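Local coordinates for protein trehalose-6-phosphate phosphatase (Candida albicans, PDB 5DXI) that is a phosphatase of the HAD superfamily that holds a magnesium ion, beryllium trifluoride and a glycan in the cleft between its core and cap, at residues E183-F188 with D237-N242; R70-L75 with R135-L140; N15-K18 with R22-F25. All blocks are in the same frame, centred on the assembly; numbering follows the deposited sequence.

Contact 1 (E183-F188 with D237-N242); sequences EVRPKF and DEDMFN. With GLC (alpha-D-glucopyranose), chain C.
Arg185 and Asp239 approach from opposite directions and form a long salt bridge, with NH2 of Arg185 3.4 Å from OD2 of Asp239. The carboxylate oxygen lies at the edge of the guanidinium, near its plane, while the two flat groups are turned 45° against each other. A water beside this link bridges the same two atoms: it accepts from Arg185 NH2 at 3.0 Å and donates to Asp239 OD2 at 2.6 Å, so that the pair is joined both directly and through solvent. This is the loose side, with Asp239 partly exposed; the two segments together bury only 44 Å². The arginine end is the compact one. CB of Arg185 already points toward the helix; CG sits between the backbone N and the carbonyl carbon (chi1 63°), and the chain, bent at chi2, carries the guanidinium across. There NH1 gives a hydrogen bond of 2.9 Å to Pro186 O, reached from above the carbonyl plane, which helps to fix the rotation of the guanidinium. Two residues earlier, Glu183 OE2 accepts from O4 of the bound glucose, though the very short spacing makes the exact length doubtful. Around the bridge, the buried side chain of Arg185 touches Glu174 and Met176 of strand 173-178 and His90; helix 235-253, which carries Asp239, meets helix 191-199 through Met240.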
loop_
_atom_site.group_PDB
_atom_site.type_symbol
_atom_site.label_atom_id
_atom_site.label_comp_id
_atom_site.label_asym_id
_atom_site.label_seq_id
_atom_site.Cartn_x
_atom_site.Cartn_y
_atom_site.Cartn_z
ATOM N N GLU A 183 6.547 6.663 -10.782
ATOM C CA GLU A 183 5.252 6.160 -11.178
ATOM C C GLU A 183 4.349 7.334 -11.428
ATOM O O GLU A 183 4.448 8.317 -10.756
ATOM C CB GLU A 183 4.659 5.233 -10.106
ATOM C CG GLU A 183 5.481 3.985 -9.797
ATOM C CD GLU A 183 4.650 2.748 -9.540
ATOM O OE1 GLU A 183 3.572 2.625 -10.088
ATOM O OE2 GLU A 183 5.088 1.884 -8.799
ATOM N N VAL A 184 3.486 7.221 -12.416
ATOM C CA VAL A 184 2.499 8.249 -12.721
ATOM C C VAL A 184 1.092 7.660 -12.760
ATOM O O VAL A 184 0.850 6.636 -13.398
ATOM C CB VAL A 184 2.798 8.940 -14.065
ATOM C CG1 VAL A 184 1.735 9.980 -14.372
ATOM C CG2 VAL A 184 4.183 9.594 -14.031
ATOM N N ARG A 185 0.166 8.296 -12.059
ATOM C CA ARG A 185 -1.203 7.831 -12.057
ATOM C C ARG A 185 -2.121 9.010 -11.728
ATOM O O ARG A 185 -1.639 10.028 -11.234
ATOM C CB ARG A 185 -1.362 6.681 -11.062
ATOM C CG ARG A 185 -1.095 7.086 -9.659
ATOM C CD ARG A 185 -2.223 6.695 -8.722
ATOM N NE ARG A 185 -1.764 6.882 -7.351
ATOM C CZ ARG A 185 -1.670 8.064 -6.758
ATOM N NH1 ARG A 185 -2.052 9.165 -7.397
ATOM N NH2 ARG A 185 -1.219 8.144 -5.518
ATOM N N PRO A 186 -3.435 8.878 -12.025
ATOM C CA PRO A 186 -4.397 9.953 -11.757
ATOM C C PRO A 186 -4.324 10.368 -10.312
ATOM O O PRO A 186 -4.120 9.518 -9.442
ATOM C CB PRO A 186 -5.754 9.314 -12.072
ATOM C CG PRO A 186 -5.440 8.236 -13.058
ATOM C CD PRO A 186 -4.092 7.701 -12.628
ATOM N N LYS A 187 -4.439 11.666 -10.068
ATOM C CA LYS A 187 -4.249 12.194 -8.737
ATOM C C LYS A 187 -5.401 11.817 -7.816
ATOM O O LYS A 187 -5.215 11.685 -6.605
ATOM C CB LYS A 187 -4.062 13.715 -8.786
ATOM C CG LYS A 187 -3.576 14.297 -7.475
ATOM C CD LYS A 187 -2.875 15.646 -7.655
ATOM C CE LYS A 187 -3.861 16.773 -7.839
ATOM N NZ LYS A 187 -4.605 17.032 -6.574
ATOM N N PHE A 188 -6.593 11.640 -8.373
ATOM C CA PHE A 188 -7.763 11.486 -7.517
ATOM C C PHE A 188 -8.152 10.029 -7.263
ATOM O O PHE A 188 -9.193 9.761 -6.664
ATOM C CB PHE A 188 -8.939 12.270 -8.114
ATOM C CG PHE A 188 -8.668 13.747 -8.202
ATOM C CD1 PHE A 188 -8.628 14.524 -7.054
ATOM C CD2 PHE A 188 -8.416 14.352 -9.423
ATOM C CE1 PHE A 188 -8.357 15.884 -7.125
ATOM C CE2 PHE A 188 -8.141 15.706 -9.500
ATOM C CZ PHE A 188 -8.111 16.473 -8.348
ATOM N N ASP A 237 2.383 4.450 0.073
ATOM C CA ASP A 237 1.755 3.972 1.304
ATOM C C ASP A 237 1.522 5.077 2.331
ATOM O O ASP A 237 0.715 4.927 3.247
ATOM C CB ASP A 237 2.615 2.884 1.896
ATOM C CG ASP A 237 2.906 1.812 0.876
ATOM O OD1 ASP A 237 4.089 1.561 0.585
ATOM O OD2 ASP A 237 1.923 1.264 0.330
ATOM N N GLU A 238 2.252 6.176 2.193
ATOM C CA GLU A 238 1.989 7.357 3.023
ATOM C C GLU A 238 0.536 7.838 2.851
ATOM O O GLU A 238 -0.044 8.454 3.763
ATOM C CB GLU A 238 2.971 8.472 2.671
ATOM C CG GLU A 238 4.428 8.154 3.069
ATOM C CD GLU A 238 4.595 7.960 4.567
ATOM O OE1 GLU A 238 4.142 8.843 5.353
ATOM O OE2 GLU A 238 5.165 6.918 4.960
ATOM N N ASP A 239 -0.040 7.584 1.677
ATOM C CA ASP A 239 -1.461 7.885 1.455
ATOM C C ASP A 239 -2.351 7.048 2.375
ATOM O O ASP A 239 -3.343 7.540 2.911
ATOM C CB ASP A 239 -1.841 7.655 -0.014
ATOM C CG ASP A 239 -1.146 8.631 -0.941
ATOM O OD1 ASP A 239 -0.707 9.690 -0.441
ATOM O OD2 ASP A 239 -1.051 8.364 -2.150
ATOM N N MET A 240 -1.987 5.786 2.576
ATOM C CA MET A 240 -2.727 4.955 3.508
ATOM C C MET A 240 -2.604 5.468 4.935
ATOM O O MET A 240 -3.614 5.582 5.627
ATOM C CB MET A 240 -2.267 3.500 3.452
ATOM C CG MET A 240 -2.473 2.844 2.090
ATOM S SD MET A 240 -2.475 1.036 2.166
ATOM C CE MET A 240 -0.762 0.764 2.623
ATOM N N PHE A 241 -1.381 5.773 5.368
ATOM C CA PHE A 241 -1.151 6.205 6.748
ATOM C C PHE A 241 -1.895 7.517 7.015
ATOM O O PHE A 241 -2.493 7.708 8.080
ATOM C CB PHE A 241 0.351 6.396 7.045
ATOM C CG PHE A 241 1.213 5.190 6.725
ATOM C CD1 PHE A 241 0.697 3.911 6.786
ATOM C CD2 PHE A 241 2.557 5.350 6.395
ATOM C CE1 PHE A 241 1.500 2.796 6.493
ATOM C CE2 PHE A 241 3.362 4.251 6.100
ATOM C CZ PHE A 241 2.834 2.973 6.150
ATOM N N ASN A 242 -1.811 8.436 6.059
ATOM C CA ASN A 242 -2.485 9.725 6.186
ATOM C C ASN A 242 -4.003 9.548 6.307
ATOM O O ASN A 242 -4.626 10.185 7.136
ATOM C CB ASN A 242 -2.149 10.632 5.004
ATOM C CG ASN A 242 -0.948 11.516 5.265
ATOM O OD1 ASN A 242 -0.820 12.142 6.332
ATOM N ND2 ASN A 242 -0.059 11.590 4.280
HETATM C C1 GLC C . 7.047 -3.208 -7.754
HETATM C C2 GLC C . 6.401 -3.174 -9.132
HETATM C C3 GLC C . 5.732 -1.813 -9.349
HETATM C C4 GLC C . 4.738 -1.560 -8.229
HETATM C C5 GLC C . 5.470 -1.634 -6.892
HETATM C C6 GLC C . 4.475 -1.506 -5.754
HETATM O O1 GLC C . 8.118 -2.267 -7.690
HETATM O O2 GLC C . 7.406 -3.403 -10.116
HETATM O O3 GLC C . 5.036 -1.805 -10.587
HETATM O O4 GLC C . 4.133 -0.258 -8.373
HETATM O O5 GLC C . 6.100 -2.895 -6.732
HETATM O O6 GLC C . 3.615 -2.652 -5.757
HETATM O O HOH W 1 -1.286 6.048 -3.378
#

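Contact 2 (R70-L75 with R135-L140); sequences RDQAFL and RKKVAL. With GLC (alpha-D-glucopyranose), chain C.
Lys136 keeps CG anti to the carbonyl carbon (chi1 -55°) and then runs extended, a shape that takes its methylenes past Asp71 and its NZ on to the sugar; Lys137 instead bends at chi2, chi3 and chi4 and crosses Gln72 at about a right angle. The apolar part of the contact is slight, with CG of Lys136 4.1 Å from CB of Asp71. Farther out, NZ of Lys136 grips the glucose with two hydrogen bonds, to O3 at 2.8 Å and to O4 at 2.9 Å, while also donating to Gly69 O and pairing with Glu183. At the exposed end, Lys137 NZ donates to Gln72 OE1 over 2.8 Å, tilted 23° from the carbonyl plane. Asp71 has a second task as N-cap of helix 72-79: its OD1 receives Phe74 N at 2.9 Å in a nearly straight bond. The first helical turn so fixed also carries Phe74, whose CZ lies 3.5 Å above one face of the Arg70 guanidinium. C2 of the glucose lies over the opposite face, toward its rim, 3.7 Å from Arg70 NE, which itself forms a salt bridge with Asp30. A sugar held between a loop that follows a core strand and a hairpin of a separate antiparallel sheet is consistent with the interface between a HAD core and a C2-type cap, the glycan pocket of this protein.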
loop_
_atom_site.group_PDB
_atom_site.type_symbol
_atom_site.label_atom_id
_atom_site.label_comp_id
_atom_site.label_asym_id
_atom_site.label_seq_id
_atom_site.Cartn_x
_atom_site.Cartn_y
_atom_site.Cartn_z
ATOM N N ARG A 70 1.066 -2.968 -7.821
ATOM C CA ARG A 70 1.034 -4.050 -8.823
ATOM C C ARG A 70 -0.220 -4.018 -9.691
ATOM O O ARG A 70 -1.296 -3.611 -9.233
ATOM C CB ARG A 70 1.113 -5.417 -8.133
ATOM C CG ARG A 70 2.453 -5.770 -7.490
ATOM C CD ARG A 70 3.593 -5.854 -8.524
ATOM N NE ARG A 70 4.844 -6.247 -7.879
ATOM C CZ ARG A 70 5.781 -7.030 -8.412
ATOM N NH1 ARG A 70 5.637 -7.536 -9.636
ATOM N NH2 ARG A 70 6.873 -7.310 -7.709
ATOM N N ASP A 71 -0.100 -4.484 -10.926
ATOM C CA ASP A 71 -1.277 -4.586 -11.775
ATOM C C ASP A 71 -2.145 -5.768 -11.329
ATOM O O ASP A 71 -1.735 -6.568 -10.475
ATOM C CB ASP A 71 -0.892 -4.690 -13.263
ATOM C CG ASP A 71 -0.055 -5.926 -13.602
ATOM O OD1 ASP A 71 -0.102 -6.951 -12.886
ATOM O OD2 ASP A 71 0.627 -5.880 -14.644
ATOM N N GLN A 72 -3.352 -5.854 -11.880
ATOM C CA GLN A 72 -4.305 -6.890 -11.472
ATOM C C GLN A 72 -3.785 -8.298 -11.741
ATOM O O GLN A 72 -4.003 -9.210 -10.936
ATOM C CB GLN A 72 -5.636 -6.706 -12.198
ATOM C CG GLN A 72 -6.306 -5.391 -11.904
ATOM C CD GLN A 72 -7.256 -5.005 -13.009
ATOM O OE1 GLN A 72 -6.835 -4.510 -14.049
ATOM N NE2 GLN A 72 -8.538 -5.236 -12.795
ATOM N N ALA A 73 -3.114 -8.467 -12.877
ATOM C CA ALA A 73 -2.613 -9.780 -13.292
ATOM C C ALA A 73 -1.694 -10.380 -12.228
ATOM O O ALA A 73 -1.875 -11.521 -11.824
ATOM C CB ALA A 73 -1.892 -9.677 -14.633
ATOM N N PHE A 74 -0.734 -9.588 -11.749
ATOM C CA PHE A 74 0.184 -10.059 -10.716
ATOM C C PHE A 74 -0.571 -10.487 -9.450
ATOM O O PHE A 74 -0.360 -11.583 -8.926
ATOM C CB PHE A 74 1.206 -8.963 -10.376
ATOM C CG PHE A 74 2.299 -9.424 -9.453
ATOM C CD1 PHE A 74 3.439 -10.029 -9.962
ATOM C CD2 PHE A 74 2.179 -9.265 -8.080
ATOM C CE1 PHE A 74 4.452 -10.462 -9.123
ATOM C CE2 PHE A 74 3.171 -9.696 -7.234
ATOM C CZ PHE A 74 4.325 -10.299 -7.753
ATOM N N LEU A 75 -1.461 -9.615 -8.975
ATOM C CA LEU A 75 -2.187 -9.854 -7.739
ATOM C C LEU A 75 -3.115 -11.055 -7.862
ATOM O O LEU A 75 -3.258 -11.838 -6.925
ATOM C CB LEU A 75 -2.982 -8.604 -7.337
ATOM C CG LEU A 75 -2.123 -7.378 -7.003
ATOM C CD1 LEU A 75 -3.047 -6.189 -6.740
ATOM C CD2 LEU A 75 -1.161 -7.617 -5.825
ATOM N N ARG A 135 4.261 -0.661 -18.330
ATOM C CA ARG A 135 2.963 -0.096 -18.681
ATOM C C ARG A 135 1.861 -0.947 -18.086
ATOM O O ARG A 135 1.596 -2.049 -18.547
ATOM C CB ARG A 135 2.802 -0.007 -20.201
ATOM C CG ARG A 135 3.754 0.974 -20.850
ATOM C CD ARG A 135 3.851 0.803 -22.362
ATOM N NE ARG A 135 4.929 1.648 -22.866
ATOM C CZ ARG A 135 6.176 1.234 -23.079
ATOM N NH1 ARG A 135 6.504 -0.038 -22.880
ATOM N NH2 ARG A 135 7.091 2.094 -23.513
ATOM N N LYS A 136 1.220 -0.448 -17.043
ATOM C CA LYS A 136 0.103 -1.192 -16.488
ATOM C C LYS A 136 -1.161 -0.687 -17.184
ATOM O O LYS A 136 -1.056 0.027 -18.175
ATOM C CB LYS A 136 0.058 -1.025 -14.972
ATOM C CG LYS A 136 1.376 -1.411 -14.285
ATOM C CD LYS A 136 1.334 -0.979 -12.826
ATOM C CE LYS A 136 2.708 -0.685 -12.287
ATOM N NZ LYS A 136 2.679 -0.245 -10.868
ATOM N N LYS A 137 -2.342 -1.017 -16.670
ATOM C CA LYS A 137 -3.565 -0.603 -17.351
ATOM C C LYS A 137 -3.769 0.901 -17.229
ATOM O O LYS A 137 -4.088 1.576 -18.209
ATOM C CB LYS A 137 -4.781 -1.351 -16.802
ATOM C CG LYS A 137 -4.821 -2.840 -17.141
ATOM C CD LYS A 137 -6.223 -3.228 -17.591
ATOM C CE LYS A 137 -6.574 -4.657 -17.218
ATOM N NZ LYS A 137 -7.939 -4.699 -16.593
ATOM N N VAL A 138 -3.562 1.437 -16.030
ATOM C CA VAL A 138 -3.696 2.863 -15.831
ATOM C C VAL A 138 -2.333 3.495 -15.522
ATOM O O VAL A 138 -1.810 4.277 -16.316
ATOM C CB VAL A 138 -4.693 3.166 -14.690
ATOM C CG1 VAL A 138 -4.763 4.662 -14.439
ATOM C CG2 VAL A 138 -6.066 2.606 -15.045
ATOM N N ALA A 139 -1.750 3.117 -14.388
ATOM C CA ALA A 139 -0.470 3.658 -13.958
ATOM C C ALA A 139 0.671 3.255 -14.896
ATOM O O ALA A 139 0.632 2.197 -15.511
ATOM C CB ALA A 139 -0.169 3.199 -12.546
ATOM N N LEU A 140 1.679 4.113 -14.994
ATOM C CA LEU A 140 2.920 3.781 -15.696
ATOM C C LEU A 140 4.085 3.878 -14.733
ATOM O O LEU A 140 4.105 4.745 -13.858
ATOM C CB LEU A 140 3.159 4.709 -16.888
ATOM C CG LEU A 140 2.309 4.446 -18.131
ATOM C CD1 LEU A 140 1.022 5.240 -18.080
ATOM C CD2 LEU A 140 3.097 4.749 -19.402
HETATM C C1 GLC C . 7.047 -3.208 -7.754
HETATM C C2 GLC C . 6.401 -3.174 -9.132
HETATM C C3 GLC C . 5.732 -1.813 -9.349
HETATM C C4 GLC C . 4.738 -1.560 -8.229
HETATM C C5 GLC C . 5.470 -1.634 -6.892
HETATM C C6 GLC C . 4.475 -1.506 -5.754
HETATM O O1 GLC C . 8.118 -2.267 -7.690
HETATM O O2 GLC C . 7.406 -3.403 -10.116
HETATM O O3 GLC C . 5.036 -1.805 -10.587
HETATM O O4 GLC C . 4.133 -0.258 -8.373
HETATM O O5 GLC C . 6.100 -2.895 -6.732
HETATM O O6 GLC C . 3.615 -2.652 -5.757
#

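Contact 3 (N15-K18 with R22-F25); sequences NNYK and RRLF
Arg23 lays its guanidinium flat on the ring of Tyr17, and its side chain can be followed outward as a worked case of a cation-pi contact reinforced at the backbone. From CB, which points toward helix 10-19, the chain holds CG anti to the carbonyl carbon (chi1 -48°) and continues extended through CG as far as NE. CD is the first atom to press on the aromatic ring, 3.3 Å from CE1 of Tyr17. NE comes next: it lies over the ring near its rim and also gives a weak hydrogen bond to Tyr17 O, 2.7 Å long but bent to 128°, and NE is also hydrogen-bonded to Ser20 OG. CZ stands over the face, 3.8 Å from the centroid of the Tyr17 ring, with the two planes 26° apart. Of the terminal nitrogens, NH1 ends 3.4 Å from Tyr17 OH at an angle too poor for a hydrogen bond; its polar partners are Asp59, through a salt bridge, and Asn62. The tyrosine hydroxyl is bonded to Asn62 too, so one asparagine serves both stacked groups. NH2 lies 3.0 Å from Tyr17 O and 4.1 Å from CA of Lys18. Beyond the stack, CE1 of Tyr17 lies in the plane of the Phe25 ring at its edge, 3.5 Å from CZ. The pairing fastens the end of a helix to the strand it leads into, 23-27, a central parallel strand of the Rossmann-like HAD core that runs on to Asp28 of the magnesium site.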
loop_
_atom_site.group_PDB
_atom_site.type_symbol
_atom_site.label_atom_id
_atom_site.label_comp_id
_atom_site.label_asym_id
_atom_site.label_seq_id
_atom_site.Cartn_x
_atom_site.Cartn_y
_atom_site.Cartn_z
ATOM N N ASN A 15 -2.384 -7.477 22.020
ATOM C CA ASN A 15 -3.477 -7.294 22.965
ATOM C C ASN A 15 -4.699 -6.645 22.336
ATOM O O ASN A 15 -5.831 -7.059 22.600
ATOM C CB ASN A 15 -3.005 -6.490 24.176
ATOM C CG ASN A 15 -2.147 -7.326 25.106
ATOM O OD1 ASN A 15 -2.323 -8.548 25.181
ATOM N ND2 ASN A 15 -1.216 -6.686 25.814
ATOM N N ASN A 16 -4.481 -5.626 21.513
ATOM C CA ASN A 16 -5.596 -4.941 20.873
ATOM C C ASN A 16 -6.270 -5.909 19.887
ATOM O O ASN A 16 -7.498 -5.920 19.764
ATOM C CB ASN A 16 -5.120 -3.680 20.149
ATOM C CG ASN A 16 -6.246 -2.684 19.876
ATOM O OD1 ASN A 16 -6.477 -1.770 20.652
ATOM N ND2 ASN A 16 -6.975 -2.891 18.797
ATOM N N TYR A 17 -5.455 -6.717 19.206
ATOM C CA TYR A 17 -5.952 -7.729 18.259
ATOM C C TYR A 17 -6.892 -8.713 18.933
ATOM O O TYR A 17 -8.021 -8.895 18.497
ATOM C CB TYR A 17 -4.793 -8.505 17.619
ATOM C CG TYR A 17 -5.235 -9.658 16.711
ATOM C CD1 TYR A 17 -5.595 -9.426 15.393
ATOM C CD2 TYR A 17 -5.258 -10.978 17.168
ATOM C CE1 TYR A 17 -5.980 -10.468 14.551
ATOM C CE2 TYR A 17 -5.647 -12.030 16.330
ATOM C CZ TYR A 17 -6.013 -11.761 15.025
ATOM O OH TYR A 17 -6.409 -12.772 14.178
ATOM N N LYS A 18 -6.436 -9.314 20.024
ATOM C CA LYS A 18 -7.230 -10.330 20.695
ATOM C C LYS A 18 -8.462 -9.744 21.404
ATOM O O LYS A 18 -9.451 -10.443 21.618
ATOM C CB LYS A 18 -6.336 -11.134 21.649
ATOM C CG LYS A 18 -5.240 -11.845 20.856
ATOM C CD LYS A 18 -4.290 -12.689 21.694
ATOM C CE LYS A 18 -4.297 -14.165 21.229
ATOM N NZ LYS A 18 -4.301 -14.360 19.731
ATOM N N ARG A 22 -13.839 -6.738 15.141
ATOM C CA ARG A 22 -13.925 -6.459 13.703
ATOM C C ARG A 22 -12.596 -5.920 13.191
ATOM O O ARG A 22 -12.325 -4.719 13.223
ATOM C CB ARG A 22 -15.061 -5.477 13.420
ATOM C CG ARG A 22 -16.428 -6.031 13.802
ATOM C CD ARG A 22 -17.496 -4.960 13.800
ATOM N NE ARG A 22 -17.217 -3.911 14.781
ATOM C CZ ARG A 22 -17.529 -3.991 16.072
ATOM N NH1 ARG A 22 -18.128 -5.075 16.548
ATOM N NH2 ARG A 22 -17.233 -2.990 16.886
ATOM N N ARG A 23 -11.779 -6.831 12.690
ATOM C CA ARG A 23 -10.414 -6.500 12.368
ATOM C C ARG A 23 -10.247 -6.259 10.878
ATOM O O ARG A 23 -10.769 -7.018 10.056
ATOM C CB ARG A 23 -9.527 -7.635 12.846
ATOM C CG ARG A 23 -9.874 -8.027 14.287
ATOM C CD ARG A 23 -8.806 -8.883 14.871
ATOM N NE ARG A 23 -9.145 -9.491 16.158
ATOM C CZ ARG A 23 -9.411 -10.782 16.332
ATOM N NH1 ARG A 23 -9.413 -11.608 15.293
ATOM N NH2 ARG A 23 -9.695 -11.239 17.547
ATOM N N LEU A 24 -9.502 -5.220 10.528
ATOM C CA LEU A 24 -9.225 -4.912 9.127
ATOM C C LEU A 24 -7.729 -4.753 8.904
ATOM O O LEU A 24 -7.084 -3.832 9.450
ATOM C CB LEU A 24 -9.960 -3.642 8.698
ATOM C CG LEU A 24 -9.758 -3.128 7.274
ATOM C CD1 LEU A 24 -10.276 -4.122 6.232
ATOM C CD2 LEU A 24 -10.443 -1.774 7.114
ATOM N N PHE A 25 -7.177 -5.655 8.104
ATOM C CA PHE A 25 -5.775 -5.617 7.723
ATOM C C PHE A 25 -5.607 -4.985 6.345
ATOM O O PHE A 25 -6.272 -5.391 5.374
ATOM C CB PHE A 25 -5.182 -7.036 7.730
ATOM C CG PHE A 25 -5.152 -7.673 9.096
ATOM C CD1 PHE A 25 -4.071 -7.477 9.944
ATOM C CD2 PHE A 25 -6.224 -8.435 9.548
ATOM C CE1 PHE A 25 -4.047 -8.053 11.209
ATOM C CE2 PHE A 25 -6.208 -9.008 10.814
ATOM C CZ PHE A 25 -5.114 -8.821 11.644
#

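In the fold
Contacts 1 and 2 meet around one sugar. Their centres are 15 Å apart, and they touch where Val184 N lies 2.9 Å from Leu140 O, probably a hydrogen bond between cap strands, and where Glu183 OE1 forms a 3.1 Å salt bridge with Lys136 NZ. Both also tie the cap to the core, contact 1 through helix 235-253 and contact 2 through helix 72-79. The beryllium trifluoride lies about 5 Å from the side chain of Arg70 and about 10 Å from that of Arg185. Contact 3 is remote, its centre 25 Å from that of contact 1 and 30 Å from that of contact 2, yet its strand leads to Asp28 and Asp30 at the metal.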